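Long-range contacts in periplasmic divalent cation tolerance protein (Xylella fastidiosa, PDB 2NUH), which is of unknown function but may bind copper ions and take part in divalent cation tolerance: residues V5-S10 with Q57-T62; F9-D14 with H78-P83. All coordinates share one frame; numbering follows the deposited sequence. Where two conformers were deposited one is given.

Overall arrangement
Contact 1 joins strand 5-12 to strand 50-63, closing a loop of 46 residues that holds helix 15-27 and the two strands 33-38 and 40-45. Contact 2 starts where contact 1 ends, sharing F9 and S10, and closes a longer loop of 63 residues by bringing the end of strand 5-12 and the turn after it against segment 78-83, which follows helix 67-77. Both closures start from the same strand, and that of contact 2 runs on past 57-62 to 78-83. Their centres lie about 13 Å apart, and they touch where Q57 packs on T11. Together they tie strand 5-12 to a sheet neighbour and to the loop that leads into strand 86-89, its other partner.

Contact 1: residues V5-S10 with Q57-T62; sequences VYLIFS and QLLIKT
Segments 5-10 and 57-62 run antiparallel, their axes 4.5 Å apart at closest approach and 157° between directions, and reciprocal N-H...O bonds join the pairs Y6-T62, I8-I60 and S10-L58. The middle pair is among the tightest: I8 N reaches I60 O at 2.7 Å with an angle of 171° at the hydrogen, in the carbonyl plane. At the S10 end the bond from S10 N to L58 O stretches to 3.2 Å, the donor standing above the carbonyl plane.

Side chains alternate between the faces. On one, I8 and I60 meet root to root, CB to CB at 3.8 Å, both with CG1 anti to the carbonyl carbon. The extended arm of I8 then crosses T62 obliquely, its CD1 3.6 Å from T62 CG2. On the other face L7 has CG anti to the backbone N (chi1 -176°), and L7 CD1 lies 3.8 Å from L59 CB and 3.6 Å from K61 CD. L7 and K61 lie side by side, pointing the same way, as do F9 and L59. Bends at chi2 and chi3 fold the K61 chain back along its own strand; K61 NZ bonds T35 OG1 on strand 33-38, its stronger partner, and L59 O at 3.2 Å from above the carbonyl plane.

This regular antiparallel pairing sets strand 5-12 between strands 50-63 and 86-89, as in a ferredoxin-like core; helix 67-77 packs on the I8 and S10 face through A70, I71 and L74, and Y97 of helix 95-105 touches K61 on the opposite face.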
# COMPACT_ATOMS: atom_id res chain seq x y z
N VAL A 5 2.94 -13.18 4.63
CA VAL A 5 2.53 -11.80 4.76
C VAL A 5 3.46 -10.92 3.92
O VAL A 5 4.67 -11.15 3.85
CB VAL A 5 2.49 -11.35 6.23
CG1 VAL A 5 2.35 -9.84 6.33
CG2 VAL A 5 1.34 -12.03 6.94
N TYR A 6 2.87 -9.94 3.25
CA TYR A 6 3.61 -8.98 2.46
C TYR A 6 3.26 -7.58 2.88
O TYR A 6 2.12 -7.28 3.21
CB TYR A 6 3.25 -9.14 0.99
CG TYR A 6 3.98 -10.30 0.37
CD1 TYR A 6 5.06 -10.09 -0.47
CD2 TYR A 6 3.61 -11.61 0.65
CE1 TYR A 6 5.75 -11.16 -1.03
CE2 TYR A 6 4.29 -12.67 0.11
CZ TYR A 6 5.36 -12.44 -0.73
OH TYR A 6 6.04 -13.51 -1.26
N LEU A 7 4.28 -6.72 2.85
CA LEU A 7 4.11 -5.32 3.12
C LEU A 7 4.24 -4.63 1.78
O LEU A 7 5.27 -4.76 1.11
CB LEU A 7 5.22 -4.84 4.05
CG LEU A 7 5.28 -3.41 4.59
CD1 LEU A 7 3.97 -2.99 5.23
CD2 LEU A 7 6.40 -3.32 5.59
N ILE A 8 3.20 -3.92 1.37
CA ILE A 8 3.26 -3.18 0.11
C ILE A 8 3.43 -1.72 0.40
O ILE A 8 2.69 -1.16 1.20
CB ILE A 8 1.98 -3.36 -0.72
CG1 ILE A 8 1.74 -4.85 -0.99
CG2 ILE A 8 2.06 -2.58 -2.02
CD1 ILE A 8 0.37 -5.13 -1.57
N PHE A 9 4.42 -1.12 -0.25
CA PHE A 9 4.66 0.31 -0.16
C PHE A 9 4.02 0.97 -1.36
O PHE A 9 4.20 0.53 -2.48
CB PHE A 9 6.16 0.59 -0.17
CG PHE A 9 6.88 0.09 1.03
CD1 PHE A 9 7.28 0.96 2.03
CD2 PHE A 9 7.17 -1.26 1.17
CE1 PHE A 9 7.95 0.49 3.16
CE2 PHE A 9 7.84 -1.74 2.28
CZ PHE A 9 8.22 -0.86 3.28
N SER A 10 3.29 2.04 -1.10
CA SER A 10 2.78 2.89 -2.16
C SER A 10 2.80 4.30 -1.63
O SER A 10 3.01 4.51 -0.44
CB SER A 10 1.36 2.50 -2.54
OG SER A 10 0.94 3.23 -3.67
N GLN A 57 2.76 8.31 2.50
CA GLN A 57 3.32 7.00 2.31
C GLN A 57 2.35 5.98 2.84
O GLN A 57 1.82 6.14 3.94
CB GLN A 57 4.67 6.89 3.03
CG GLN A 57 5.29 5.50 2.96
CD GLN A 57 5.83 5.19 1.60
OE1 GLN A 57 5.50 4.15 1.00
NE2 GLN A 57 6.65 6.07 1.09
N LEU A 58 2.10 4.93 2.06
CA LEU A 58 1.24 3.86 2.50
C LEU A 58 2.05 2.62 2.77
O LEU A 58 3.01 2.32 2.06
CB LEU A 58 0.18 3.51 1.45
CG LEU A 58 -0.76 4.63 1.01
CD1 LEU A 58 -1.71 4.00 0.02
CD2 LEU A 58 -1.52 5.20 2.17
N LEU A 59 1.65 1.93 3.83
CA LEU A 59 2.19 0.63 4.17
C LEU A 59 1.00 -0.29 4.25
O LEU A 59 0.18 -0.19 5.17
CB LEU A 59 2.92 0.64 5.51
CG LEU A 59 4.20 1.44 5.66
CD1 LEU A 59 4.64 1.39 7.11
CD2 LEU A 59 5.28 0.87 4.79
N ILE A 60 0.89 -1.17 3.28
CA ILE A 60 -0.28 -2.02 3.14
C ILE A 60 0.10 -3.40 3.58
O ILE A 60 1.05 -3.97 3.06
CB ILE A 60 -0.72 -2.04 1.68
CG1 ILE A 60 -1.15 -0.65 1.27
CG2 ILE A 60 -1.87 -3.01 1.48
CD1 ILE A 60 -1.06 -0.41 -0.22
N LYS A 61 -0.64 -3.96 4.54
CA LYS A 61 -0.32 -5.28 5.05
C LYS A 61 -1.29 -6.27 4.45
O LYS A 61 -2.49 -6.15 4.60
CB LYS A 61 -0.42 -5.31 6.57
CG LYS A 61 0.84 -4.90 7.32
CD LYS A 61 1.06 -3.41 7.32
CE LYS A 61 0.18 -2.71 8.33
NZ LYS A 61 0.32 -1.25 8.22
N THR A 62 -0.76 -7.27 3.76
CA THR A 62 -1.62 -8.22 3.09
C THR A 62 -0.90 -9.56 3.09
O THR A 62 0.07 -9.73 3.80
CB THR A 62 -2.00 -7.72 1.68
OG1 THR A 62 -2.98 -8.59 1.10
CG2 THR A 62 -0.79 -7.60 0.77

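Contact 2: residues F9-D14 with H78-P83; sequences FSTCPD and HPYRLP
T11 O is gripped across the contact by one hydrogen bond, from H78 NE2 at 2.7 Å. The acceptor lies in the imidazole plane and the donor in the carbonyl plane, yet the angle at the hydrogen is only 134°, so the bond is short but bent. At the other nitrogen H78 ND1 accepts from Y80 N at 3.0 Å, much straighter at 164°. Held at both nitrogens, the ring has its rotation fixed, with the proton on NE2. P83 CB sits 3.4 Å above the plane, over the centre of one H78 ring face.

Beside this polar link the prolines and the tyrosine make an apolar patch. P13 CG meets P79 CG at 3.6 Å as the two rings cross obliquely, and P13 CD approaches Y80 CE1 at 3.6 Å, tip to tip. Y80 OH lies near P13 N, which has no hydrogen to offer; the hydroxyl instead bonds E55 OE2, as does T11 OG1, so a single carboxylate oxygen ties both residues to strand 50-63.

The arrangement pins the loop between helix 67-77 and strand 86-89 onto the end of strand 5-12, just before helix 15-27, in a ferredoxin-like βαββαβ core consistent with the GlnB-like relatives of CutA.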
# COMPACT_ATOMS: atom_id res chain seq x y z
N PHE A 9 4.42 -1.12 -0.25
CA PHE A 9 4.66 0.31 -0.16
C PHE A 9 4.02 0.97 -1.36
O PHE A 9 4.20 0.53 -2.48
CB PHE A 9 6.16 0.59 -0.17
CG PHE A 9 6.88 0.09 1.03
CD1 PHE A 9 7.28 0.96 2.03
CD2 PHE A 9 7.17 -1.26 1.17
CE1 PHE A 9 7.95 0.49 3.16
CE2 PHE A 9 7.84 -1.74 2.28
CZ PHE A 9 8.22 -0.86 3.28
N SER A 10 3.29 2.04 -1.10
CA SER A 10 2.78 2.89 -2.16
C SER A 10 2.80 4.30 -1.63
O SER A 10 3.01 4.51 -0.44
CB SER A 10 1.36 2.50 -2.54
OG SER A 10 0.94 3.23 -3.67
N THR A 11 2.60 5.27 -2.50
CA THR A 11 2.41 6.63 -2.04
C THR A 11 1.21 7.20 -2.74
O THR A 11 0.86 6.74 -3.83
CB THR A 11 3.61 7.54 -2.33
OG1 THR A 11 3.83 7.59 -3.74
CG2 THR A 11 4.84 7.04 -1.64
N CYS A 12 0.58 8.18 -2.13
CA CYS A 12 -0.49 8.90 -2.82
C CYS A 12 -0.33 10.37 -2.56
O CYS A 12 0.36 10.76 -1.63
CB CYS A 12 -1.90 8.49 -2.39
SG CYS A 12 -2.07 8.24 -0.66
N PRO A 13 -0.95 11.18 -3.40
CA PRO A 13 -0.69 12.61 -3.34
C PRO A 13 -1.32 13.32 -2.15
O PRO A 13 -0.86 14.40 -1.77
CB PRO A 13 -1.30 13.14 -4.63
CG PRO A 13 -2.35 12.14 -5.00
CD PRO A 13 -1.85 10.82 -4.51
N ASP A 14 -2.37 12.75 -1.57
CA ASP A 14 -3.01 13.46 -0.47
C ASP A 14 -3.84 12.58 0.42
O ASP A 14 -3.90 11.38 0.22
CB ASP A 14 -3.89 14.57 -1.03
CG ASP A 14 -5.01 14.05 -1.92
OD1 ASP A 14 -5.29 12.82 -1.96
OD2 ASP A 14 -5.62 14.89 -2.58
N HIS A 78 -6.11 4.82 -7.81
CA HIS A 78 -5.01 5.73 -7.60
C HIS A 78 -5.07 6.96 -8.48
O HIS A 78 -5.38 6.84 -9.66
CB HIS A 78 -3.70 5.03 -7.85
CG HIS A 78 -2.61 5.52 -6.96
ND1 HIS A 78 -1.99 6.73 -7.16
CD2 HIS A 78 -2.07 4.99 -5.84
CE1 HIS A 78 -1.09 6.92 -6.21
NE2 HIS A 78 -1.12 5.88 -5.40
N PRO A 79 -4.79 8.14 -7.92
CA PRO A 79 -4.64 9.32 -8.76
C PRO A 79 -3.56 9.21 -9.80
O PRO A 79 -3.67 9.80 -10.87
CB PRO A 79 -4.23 10.40 -7.76
CG PRO A 79 -4.86 9.97 -6.50
CD PRO A 79 -4.71 8.48 -6.49
N TYR A 80 -2.49 8.49 -9.49
CA TYR A 80 -1.37 8.43 -10.41
C TYR A 80 -1.58 7.37 -11.45
O TYR A 80 -2.10 6.29 -11.17
CB TYR A 80 -0.07 8.10 -9.70
CG TYR A 80 0.35 9.02 -8.59
CD1 TYR A 80 -0.14 10.31 -8.47
CD2 TYR A 80 1.28 8.59 -7.66
CE1 TYR A 80 0.28 11.14 -7.44
CE2 TYR A 80 1.71 9.40 -6.63
CZ TYR A 80 1.20 10.67 -6.52
OH TYR A 80 1.62 11.47 -5.49
N ARG A 81 -1.12 7.67 -12.66
CA ARG A 81 -1.12 6.69 -13.74
C ARG A 81 -0.19 5.53 -13.42
O ARG A 81 -0.49 4.40 -13.75
CB ARG A 81 -0.71 7.37 -15.05
CG ARG A 81 -0.65 6.42 -16.25
CD ARG A 81 -0.75 7.15 -17.59
NE ARG A 81 -0.26 6.32 -18.68
CZ ARG A 81 -0.74 6.32 -19.93
NH1 ARG A 81 -1.77 7.11 -20.26
NH2 ARG A 81 -0.21 5.52 -20.84
N LEU A 82 0.93 5.83 -12.78
CA LEU A 82 1.88 4.79 -12.45
C LEU A 82 2.26 4.95 -10.99
O LEU A 82 3.23 5.64 -10.67
CB LEU A 82 3.11 4.89 -13.35
CG LEU A 82 4.17 3.82 -13.10
CD1 LEU A 82 3.58 2.43 -13.16
CD2 LEU A 82 5.30 3.97 -14.09
N PRO A 83 1.49 4.33 -10.09
CA PRO A 83 1.83 4.48 -8.69
C PRO A 83 2.93 3.55 -8.25
O PRO A 83 3.17 2.52 -8.85
CB PRO A 83 0.54 4.11 -7.97
CG PRO A 83 -0.18 3.21 -8.90
CD PRO A 83 0.29 3.50 -10.30